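Local structure of dual function macrocyclase-peptidase POPB (5N4B) at residues 157-162 and 172-177; 429-434 and 443-448; 597-602 and 650-655. The protein cleaves peptide bonds on the C-terminal side of proline and closes peptide macrocycles in the biosynthesis of the highly toxic amanitin family. The protein carries 1 engineered substitution. All coordinates share one frame; numbering follows the deposited sequence.

Overall arrangement
Contacts 1 and 2 are antiparallel hairpin pairings within two blades of the beta-propeller, whereas contact 3 is a parallel strand pair in the alpha/beta-hydrolase domain, so the set samples both halves of the prolyl oligopeptidase fold. None touches another: nearest atoms lie about 17 Å apart between contacts 1 and 2, about 23 Å between 1 and 3, and about 24 Å between 2 and 3. Contact 1 brings the propeller close to the charge relay, its Ala161 side chain being about 8 Å from that of His699. In contact 3, the Pro601 side chain is about 10 Å from that of Ala578, the engineered charge-relay position. The bound peptide reaches Ile430 of contact 2 and Glu602 of contact 3.

Contact 1: 157-162 and 172-177; sequences FFAYAV and IYVRST
Four main-chain hydrogen bonds join 157-162 to 172-177 as antiparallel neighbours, and they satisfy both the N-H and the C=O of Phe158, Tyr160, Tyr173 and Arg175. Phe158 N meets Arg175 O at 2.8 Å, nearly along the carbonyl axis. The straightest of the four runs from Tyr173 N to Tyr160 O (2.9 Å, 173° at the hydrogen). These acceptors also take CA-H contacts, as from Ala159 CA to Tyr173 O at 3.3 Å. On the same face as Phe158, a side-chain bond adds a diagonal tie. Tyr160 and Arg175 both hold CG in the crowded position between backbone N and carbonyl carbon (chi1 53° and 69°), and the arginine chain then bends at chi3. Its NH1 donates to Tyr160 OH at 2.9 Å, the oxygen lying in the guanidinium plane. Tyr173 CB rests over one face of the Tyr160 ring, a CH-pi contact 3.8 Å from the centroid.

Asp191 forms a salt bridge with the same NH1 and Ser179 O accepts from Arg175 NE, so the guanidinium is held at both nitrogens, while Tyr173 OH pairs with Glu197. The hairpin forms the middle of a four-stranded propeller blade, flanked by strands 144-151 and 198-201. Its opposite face, bearing Ala159, Ile172 and Val174, packs on Phe215 of strand 214-219 in the next blade.

Contact 2: 429-434 and 443-448; sequences TIARYD and FSILRT
Strands 429-434 and 443-448 run antiparallel with a register shift of one residue, because Leu446 and Arg447 together face Ile430 in a classic beta bulge. Ile430 O is therefore gripped twice, by Leu446 N at 2.8 Å and by Arg447 N at 3.3 Å. The bulge turns Leu446 toward the partner strand, where its side chain lies alongside that of Ile430 and points the same way, with CD2 3.9 Å from Ile430 CG2. On the opposite face the Phe443 ring, its CG anti to the backbone N (chi1 -172°), reaches across so that CZ meets Ala431 CB at 3.5 Å.

Arg432 and Ser444 share the face of Ile430 but communicate through water. Arg432 bends at chi3 (63°), and Ser444 OG takes the crowded position between N and the carbonyl carbon (chi1 66°). One water accepts from Arg432 NE at 2.9 Å, in the guanidinium plane, and is hydrogen-bonded to Ser444 OG at 2.7 Å. A second water links Ser444 OG to Arg432 O. At its far end the guanidinium makes a long salt bridge, Arg432 NH1 to Asp434 OD2 at 3.4 Å.

Strand 443-448 is the outermost of the last propeller blade; Ile430 packs on Phe85 of the first blade and on an apolar side chain of the bound peptide, while Arg447 pairs with Asp125 and lies on Phe85 in a cation-pi contact. Apolar packing with one charged anchor, Arg447, thus marks the blade junction; toward the hairpin turn sits a hydrated arginine, paired with Asp434, whose charge water would help to moderate.

Contact 3: 597-602 and 650-655; sequences GAAVPE and VMPATL
Extended backbone torsions at Ala599 (-145°/132°) and a Thr654 chi1 of -65°, which sets OG1 anti to the carbonyl carbon and CG2 anti to the backbone N, bring the central groups together. They belong to two parallel strands, 598-602 and 653-659, adjacent in the eight-stranded mixed sheet of the alpha/beta-hydrolase fold. Ala599 faces Thr654 and is gripped at both its N-H and its C=O: its N donates to Ala653 O at 2.9 Å, and its O accepts from Leu655 N at 3.0 Å. Each donor approaches nearly along the carbonyl axis.

With OG1 so placed, Thr654 OG1 donates back to Pro652 O at 2.8 Å, from above the carbonyl plane, and OG1 also lies 3.8 Å from Ala599 CB. The CG2 branch extends instead toward the Pro601 ring. At the Gly597 end a water bridges the two segments, donating to Gly597 O and accepting from Ala653 N. The Pro652 ring leans in beside it, with CB against Ala598 N.

Helix 579-590, which follows the nucleophile position, covers the face of Ala599, Pro601 and Thr654, and helix 705-722 covers the face of Ala653, Val600 and Leu655. Farther along, proline interrupts the bonding pattern, since Pro601 offers no N-H where the next donor would fall. Leu655 O, buried and without a hydrogen-bonding partner in the model, meets carbon instead: Val600 CA at 3.3 Å, Val600 CG1 at 3.4 Å and Pro601 CD at 3.5 Å.

Contact 1: 157-162 and 172-177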
loop_
_atom_site.group_PDB
_atom_site.type_symbol
_atom_site.label_atom_id
_atom_site.label_comp_id
_atom_site.label_asym_id
_atom_site.label_seq_id
_atom_site.Cartn_x
_atom_site.Cartn_y
_atom_site.Cartn_z
ATOM N N PHE A 157 -23.696 7.809 12.812
ATOM C CA PHE A 157 -22.454 8.449 13.161
ATOM C C PHE A 157 -21.387 8.111 12.141
ATOM O O PHE A 157 -21.444 7.084 11.464
ATOM C CB PHE A 157 -21.963 8.087 14.575
ATOM C CG PHE A 157 -22.832 8.650 15.647
ATOM C CD1 PHE A 157 -22.821 9.988 15.899
ATOM C CD2 PHE A 157 -23.724 7.855 16.312
ATOM C CE1 PHE A 157 -23.639 10.536 16.879
ATOM C CE2 PHE A 157 -24.537 8.408 17.291
ATOM C CZ PHE A 157 -24.495 9.717 17.548
ATOM N N PHE A 158 -20.421 9.015 12.041
ATOM C CA PHE A 158 -19.293 8.903 11.133
ATOM C C PHE A 158 -18.037 9.142 11.940
ATOM O O PHE A 158 -17.841 10.236 12.473
ATOM C CB PHE A 158 -19.438 9.946 10.029
ATOM C CG PHE A 158 -18.290 10.012 9.028
ATOM C CD1 PHE A 158 -18.090 8.983 8.110
ATOM C CD2 PHE A 158 -17.446 11.106 8.966
ATOM C CE1 PHE A 158 -17.119 9.085 7.154
ATOM C CE2 PHE A 158 -16.465 11.186 8.008
ATOM C CZ PHE A 158 -16.272 10.189 7.142
ATOM N N ALA A 159 -17.194 8.139 12.044
ATOM C CA ALA A 159 -15.911 8.250 12.735
ATOM C C ALA A 159 -14.820 8.481 11.700
ATOM O O ALA A 159 -14.844 7.864 10.636
ATOM C CB ALA A 159 -15.621 6.990 13.529
ATOM N N TYR A 160 -13.897 9.391 11.979
ATOM C CA TYR A 160 -12.897 9.745 10.994
ATOM C C TYR A 160 -11.578 10.061 11.658
ATOM O O TYR A 160 -11.543 10.794 12.652
ATOM C CB TYR A 160 -13.334 10.900 10.104
ATOM C CG TYR A 160 -13.785 12.146 10.808
ATOM C CD1 TYR A 160 -15.063 12.223 11.351
ATOM C CD2 TYR A 160 -13.019 13.314 10.828
ATOM C CE1 TYR A 160 -15.537 13.383 11.953
ATOM C CE2 TYR A 160 -13.510 14.497 11.422
ATOM C CZ TYR A 160 -14.792 14.499 11.956
ATOM O OH TYR A 160 -15.318 15.666 12.520
ATOM N N ALA A 161 -10.514 9.503 11.125
ATOM C CA ALA A 161 -9.164 9.645 11.642
ATOM C C ALA A 161 -8.441 10.745 10.892
ATOM O O ALA A 161 -8.419 10.744 9.647
ATOM C CB ALA A 161 -8.394 8.327 11.492
ATOM N N VAL A 162 -7.833 11.658 11.641
ATOM C CA VAL A 162 -7.198 12.850 11.092
ATOM C C VAL A 162 -5.736 12.864 11.498
ATOM O O VAL A 162 -5.406 12.649 12.661
ATOM C CB VAL A 162 -7.903 14.103 11.611
ATOM C CG1 VAL A 162 -7.212 15.344 11.064
ATOM C CG2 VAL A 162 -9.396 14.068 11.188
ATOM N N ILE A 172 -9.060 10.282 16.168
ATOM C CA ILE A 172 -10.381 9.918 15.661
ATOM C C ILE A 172 -11.387 10.865 16.270
ATOM O O ILE A 172 -11.431 11.067 17.499
ATOM C CB ILE A 172 -10.752 8.466 15.974
ATOM C CG1 ILE A 172 -9.704 7.499 15.415
ATOM C CG2 ILE A 172 -12.121 8.184 15.375
ATOM C CD1 ILE A 172 -9.925 6.058 15.934
ATOM N N TYR A 173 -12.209 11.442 15.399
ATOM C CA TYR A 173 -13.337 12.292 15.727
ATOM C C TYR A 173 -14.619 11.601 15.281
ATOM O O TYR A 173 -14.589 10.639 14.500
ATOM C CB TYR A 173 -13.219 13.690 15.050
ATOM C CG TYR A 173 -11.995 14.426 15.499
ATOM C CD1 TYR A 173 -11.999 15.132 16.685
ATOM C CD2 TYR A 173 -10.827 14.369 14.773
ATOM C CE1 TYR A 173 -10.879 15.787 17.093
ATOM C CE2 TYR A 173 -9.685 15.024 15.193
ATOM C CZ TYR A 173 -9.732 15.740 16.364
ATOM O OH TYR A 173 -8.573 16.372 16.809
ATOM N N VAL A 174 -15.751 12.062 15.829
ATOM C CA VAL A 174 -17.046 11.492 15.531
ATOM C C VAL A 174 -18.029 12.622 15.288
ATOM O O VAL A 174 -18.096 13.593 16.065
ATOM C CB VAL A 174 -17.570 10.592 16.662
ATOM C CG1 VAL A 174 -18.923 9.918 16.276
ATOM C CG2 VAL A 174 -16.519 9.570 17.078
ATOM N N ARG A 175 -18.821 12.462 14.249
ATOM C CA ARG A 175 -19.887 13.415 13.966
ATOM C C ARG A 175 -21.148 12.705 13.508
ATOM O O ARG A 175 -21.121 11.610 12.959
ATOM C CB ARG A 175 -19.499 14.489 12.917
ATOM C CG ARG A 175 -19.341 13.897 11.516
ATOM C CD ARG A 175 -18.615 14.818 10.555
ATOM N NE ARG A 175 -19.230 16.122 10.486
ATOM C CZ ARG A 175 -18.729 17.237 11.012
ATOM N NH1 ARG A 175 -17.563 17.294 11.625
ATOM N NH2 ARG A 175 -19.443 18.339 10.927
ATOM N N SER A 176 -22.291 13.345 13.768
ATOM C CA SER A 176 -23.553 12.857 13.257
ATOM C C SER A 176 -23.551 12.869 11.737
ATOM O O SER A 176 -23.046 13.807 11.108
ATOM C CB SER A 176 -24.676 13.787 13.740
ATOM O OG SER A 176 -25.885 13.413 13.075
ATOM N N THR A 177 -24.156 11.850 11.128
ATOM C CA THR A 177 -24.321 11.822 9.691
ATOM C C THR A 177 -25.235 12.920 9.162
ATOM O O THR A 177 -25.283 13.133 7.944
ATOM C CB THR A 177 -24.771 10.433 9.212
ATOM O OG1 THR A 177 -26.021 10.018 9.813
ATOM C CG2 THR A 177 -23.699 9.447 9.570
#

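Contact 2: 429-434 and 443-448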
loop_
_atom_site.group_PDB
_atom_site.type_symbol
_atom_site.label_atom_id
_atom_site.label_comp_id
_atom_site.label_asym_id
_atom_site.label_seq_id
_atom_site.Cartn_x
_atom_site.Cartn_y
_atom_site.Cartn_z
ATOM N N THR A 429 -13.960 0.752 -13.134
ATOM C CA THR A 429 -15.329 0.374 -13.390
ATOM C C THR A 429 -15.944 -0.096 -12.080
ATOM O O THR A 429 -15.319 -0.845 -11.307
ATOM C CB THR A 429 -15.366 -0.732 -14.409
ATOM O OG1 THR A 429 -14.868 -0.184 -15.643
ATOM C CG2 THR A 429 -16.789 -1.278 -14.620
ATOM N N ILE A 430 -17.176 0.330 -11.808
ATOM C CA ILE A 430 -17.919 -0.122 -10.638
ATOM C C ILE A 430 -19.086 -0.934 -11.162
ATOM O O ILE A 430 -19.941 -0.403 -11.881
ATOM C CB ILE A 430 -18.405 1.052 -9.769
ATOM C CG1 ILE A 430 -17.223 1.932 -9.304
ATOM C CG2 ILE A 430 -19.218 0.519 -8.603
ATOM C CD1 ILE A 430 -17.541 3.301 -8.945
ATOM N N ALA A 431 -19.098 -2.233 -10.841
ATOM C CA ALA A 431 -20.172 -3.136 -11.224
ATOM C C ALA A 431 -21.042 -3.423 -10.020
ATOM O O ALA A 431 -20.599 -3.349 -8.875
ATOM C CB ALA A 431 -19.612 -4.444 -11.762
ATOM N N ARG A 432 -22.319 -3.715 -10.302
ATOM C CA ARG A 432 -23.330 -3.976 -9.284
ATOM C C ARG A 432 -23.968 -5.323 -9.555
ATOM O O ARG A 432 -24.340 -5.617 -10.690
ATOM C CB ARG A 432 -24.402 -2.895 -9.283
ATOM C CG ARG A 432 -25.486 -3.067 -8.216
ATOM C CD ARG A 432 -26.388 -1.812 -8.070
ATOM N NE ARG A 432 -27.103 -1.601 -9.313
ATOM C CZ ARG A 432 -28.390 -1.876 -9.517
ATOM N NH1 ARG A 432 -29.189 -2.310 -8.543
ATOM N NH2 ARG A 432 -28.883 -1.671 -10.728
ATOM N N TYR A 433 -24.183 -6.072 -8.487
ATOM C CA TYR A 433 -24.944 -7.311 -8.521
ATOM C C TYR A 433 -26.149 -7.112 -7.612
ATOM O O TYR A 433 -25.988 -6.853 -6.410
ATOM C CB TYR A 433 -24.111 -8.500 -8.076
ATOM C CG TYR A 433 -24.796 -9.841 -8.298
ATOM C CD1 TYR A 433 -25.711 -10.327 -7.386
ATOM C CD2 TYR A 433 -24.538 -10.592 -9.430
ATOM C CE1 TYR A 433 -26.370 -11.525 -7.577
ATOM C CE2 TYR A 433 -25.202 -11.822 -9.634
ATOM C CZ TYR A 433 -26.087 -12.263 -8.703
ATOM O OH TYR A 433 -26.729 -13.454 -8.907
ATOM N N ASP A 434 -27.358 -7.258 -8.182
ATOM C CA ASP A 434 -28.607 -7.007 -7.462
ATOM C C ASP A 434 -29.385 -8.312 -7.381
ATOM O O ASP A 434 -29.945 -8.760 -8.388
ATOM C CB ASP A 434 -29.395 -5.943 -8.218
ATOM C CG ASP A 434 -30.763 -5.657 -7.620
ATOM O OD1 ASP A 434 -31.081 -6.207 -6.555
ATOM O OD2 ASP A 434 -31.486 -4.840 -8.257
ATOM N N PHE A 443 -26.491 -8.594 -12.915
ATOM C CA PHE A 443 -25.196 -7.938 -13.004
ATOM C C PHE A 443 -25.250 -6.766 -13.966
ATOM O O PHE A 443 -25.768 -6.889 -15.086
ATOM C CB PHE A 443 -24.154 -8.942 -13.493
ATOM C CG PHE A 443 -22.745 -8.443 -13.456
ATOM C CD1 PHE A 443 -22.043 -8.412 -12.270
ATOM C CD2 PHE A 443 -22.123 -7.989 -14.608
ATOM C CE1 PHE A 443 -20.705 -7.955 -12.231
ATOM C CE2 PHE A 443 -20.788 -7.529 -14.553
ATOM C CZ PHE A 443 -20.110 -7.553 -13.345
ATOM N N SER A 444 -24.750 -5.606 -13.531
ATOM C CA SER A 444 -24.751 -4.419 -14.372
ATOM C C SER A 444 -23.529 -3.564 -14.067
ATOM O O SER A 444 -22.853 -3.745 -13.060
ATOM C CB SER A 444 -26.006 -3.573 -14.155
ATOM O OG SER A 444 -26.082 -3.002 -12.870
ATOM N N ILE A 445 -23.280 -2.588 -14.934
ATOM C CA ILE A 445 -22.226 -1.615 -14.729
ATOM C C ILE A 445 -22.884 -0.361 -14.179
ATOM O O ILE A 445 -23.774 0.237 -14.809
ATOM C CB ILE A 445 -21.462 -1.338 -16.022
ATOM C CG1 ILE A 445 -20.830 -2.591 -16.570
ATOM C CG2 ILE A 445 -20.417 -0.292 -15.724
ATOM C CD1 ILE A 445 -19.974 -3.360 -15.617
ATOM N N LEU A 446 -22.478 0.035 -12.972
ATOM C CA LEU A 446 -22.984 1.245 -12.340
ATOM C C LEU A 446 -22.321 2.487 -12.905
ATOM O O LEU A 446 -22.992 3.451 -13.242
ATOM C CB LEU A 446 -22.738 1.177 -10.837
ATOM C CG LEU A 446 -23.297 2.368 -10.062
ATOM C CD1 LEU A 446 -24.844 2.247 -9.823
ATOM C CD2 LEU A 446 -22.587 2.570 -8.719
ATOM N N ARG A 447 -20.991 2.494 -12.976
ATOM C CA ARG A 447 -20.245 3.645 -13.452
ATOM C C ARG A 447 -18.961 3.157 -14.089
ATOM O O ARG A 447 -18.386 2.157 -13.657
ATOM C CB ARG A 447 -19.787 4.589 -12.309
ATOM C CG ARG A 447 -20.875 5.027 -11.396
ATOM C CD ARG A 447 -20.398 6.140 -10.441
ATOM N NE ARG A 447 -20.227 7.383 -11.149
ATOM C CZ ARG A 447 -20.094 8.559 -10.565
ATOM N NH1 ARG A 447 -20.061 8.663 -9.260
ATOM N NH2 ARG A 447 -20.039 9.655 -11.301
ATOM N N THR A 448 -18.518 3.893 -15.115
ATOM C CA THR A 448 -17.220 3.721 -15.734
ATOM C C THR A 448 -16.466 5.049 -15.666
ATOM O O THR A 448 -17.027 6.082 -16.016
ATOM C CB THR A 448 -17.438 3.308 -17.172
ATOM O OG1 THR A 448 -18.300 2.155 -17.214
ATOM C CG2 THR A 448 -16.121 3.039 -17.832
HETATM O O HOH W 1 -27.153 -4.727 -11.087
HETATM O O HOH W 2 -25.791 -0.542 -11.693
HETATM O O HOH W 3 -28.586 -1.153 -13.855
#

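Contact 3: 597-602 and 650-655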
loop_
_atom_site.group_PDB
_atom_site.type_symbol
_atom_site.label_atom_id
_atom_site.label_comp_id
_atom_site.label_asym_id
_atom_site.label_seq_id
_atom_site.Cartn_x
_atom_site.Cartn_y
_atom_site.Cartn_z
ATOM N N GLY A 597 19.659 1.450 -17.465
ATOM C CA GLY A 597 19.971 2.775 -17.979
ATOM C C GLY A 597 19.612 3.895 -17.031
ATOM O O GLY A 597 20.092 5.013 -17.211
ATOM N N ALA A 598 18.773 3.627 -16.028
ATOM C CA ALA A 598 18.400 4.634 -15.051
ATOM C C ALA A 598 17.770 3.927 -13.869
ATOM O O ALA A 598 17.212 2.836 -14.006
ATOM C CB ALA A 598 17.412 5.662 -15.577
ATOM N N ALA A 599 17.819 4.589 -12.717
ATOM C CA ALA A 599 17.291 4.005 -11.499
ATOM C C ALA A 599 16.680 5.075 -10.616
ATOM O O ALA A 599 17.306 6.108 -10.364
ATOM C CB ALA A 599 18.400 3.268 -10.736
ATOM N N VAL A 600 15.463 4.826 -10.128
ATOM C CA VAL A 600 14.728 5.771 -9.262
ATOM C C VAL A 600 14.199 5.001 -8.055
ATOM O O VAL A 600 13.073 4.469 -8.090
ATOM C CB VAL A 600 13.635 6.559 -10.001
ATOM C CG1 VAL A 600 12.936 7.484 -8.993
ATOM C CG2 VAL A 600 14.256 7.337 -11.106
ATOM N N PRO A 601 14.992 4.866 -6.975
ATOM C CA PRO A 601 14.490 4.278 -5.723
ATOM C C PRO A 601 13.816 5.333 -4.880
ATOM O O PRO A 601 14.406 6.396 -4.645
ATOM C CB PRO A 601 15.760 3.738 -5.066
ATOM C CG PRO A 601 16.832 4.683 -5.561
ATOM C CD PRO A 601 16.427 5.199 -6.902
ATOM N N GLU A 602 12.608 5.055 -4.403
ATOM C CA GLU A 602 11.794 6.018 -3.638
ATOM C C GLU A 602 11.629 5.522 -2.201
ATOM O O GLU A 602 11.108 4.439 -1.969
ATOM C CB GLU A 602 10.427 6.215 -4.286
ATOM C CG GLU A 602 10.501 6.670 -5.719
ATOM C CD GLU A 602 9.121 6.830 -6.364
ATOM O OE1 GLU A 602 8.144 7.181 -5.637
ATOM O OE2 GLU A 602 8.988 6.686 -7.579
ATOM N N VAL A 650 30.525 1.103 -13.271
ATOM C CA VAL A 650 29.759 2.281 -13.661
ATOM C C VAL A 650 28.314 2.084 -13.209
ATOM O O VAL A 650 27.705 1.036 -13.481
ATOM C CB VAL A 650 29.866 2.520 -15.170
ATOM C CG1 VAL A 650 28.913 3.610 -15.611
ATOM C CG2 VAL A 650 31.301 2.912 -15.573
ATOM N N MET A 651 27.767 3.080 -12.499
ATOM C CA MET A 651 26.380 3.084 -12.057
ATOM C C MET A 651 25.502 3.799 -13.074
ATOM O O MET A 651 25.913 4.805 -13.650
ATOM C CB MET A 651 26.235 3.777 -10.702
ATOM C CG MET A 651 26.796 3.026 -9.530
ATOM S SD MET A 651 25.838 1.506 -9.153
ATOM C CE MET A 651 27.100 0.452 -9.766
ATOM N N PRO A 652 24.270 3.331 -13.287
ATOM C CA PRO A 652 23.336 4.101 -14.103
ATOM C C PRO A 652 23.020 5.427 -13.448
ATOM O O PRO A 652 23.110 5.581 -12.235
ATOM C CB PRO A 652 22.069 3.219 -14.122
ATOM C CG PRO A 652 22.132 2.485 -12.843
ATOM C CD PRO A 652 23.620 2.209 -12.615
ATOM N N ALA A 653 22.550 6.359 -14.280
ATOM C CA ALA A 653 21.955 7.590 -13.755
ATOM C C ALA A 653 20.913 7.234 -12.710
ATOM O O ALA A 653 20.021 6.433 -12.983
ATOM C CB ALA A 653 21.278 8.381 -14.874
ATOM N N THR A 654 21.010 7.851 -11.526
ATOM C CA THR A 654 20.208 7.490 -10.385
ATOM C C THR A 654 19.666 8.764 -9.761
ATOM O O THR A 654 20.421 9.709 -9.489
ATOM C CB THR A 654 21.045 6.707 -9.369
ATOM O OG1 THR A 654 21.460 5.451 -9.932
ATOM C CG2 THR A 654 20.243 6.377 -8.137
ATOM N N LEU A 655 18.353 8.780 -9.520
ATOM C CA LEU A 655 17.655 9.870 -8.844
ATOM C C LEU A 655 16.915 9.234 -7.687
ATOM O O LEU A 655 15.923 8.519 -7.875
ATOM C CB LEU A 655 16.689 10.598 -9.739
ATOM C CG LEU A 655 15.887 11.704 -9.029
ATOM C CD1 LEU A 655 16.808 12.828 -8.570
ATOM C CD2 LEU A 655 14.837 12.279 -9.930
HETATM O O HOH W 4 22.595 5.851 -17.240
#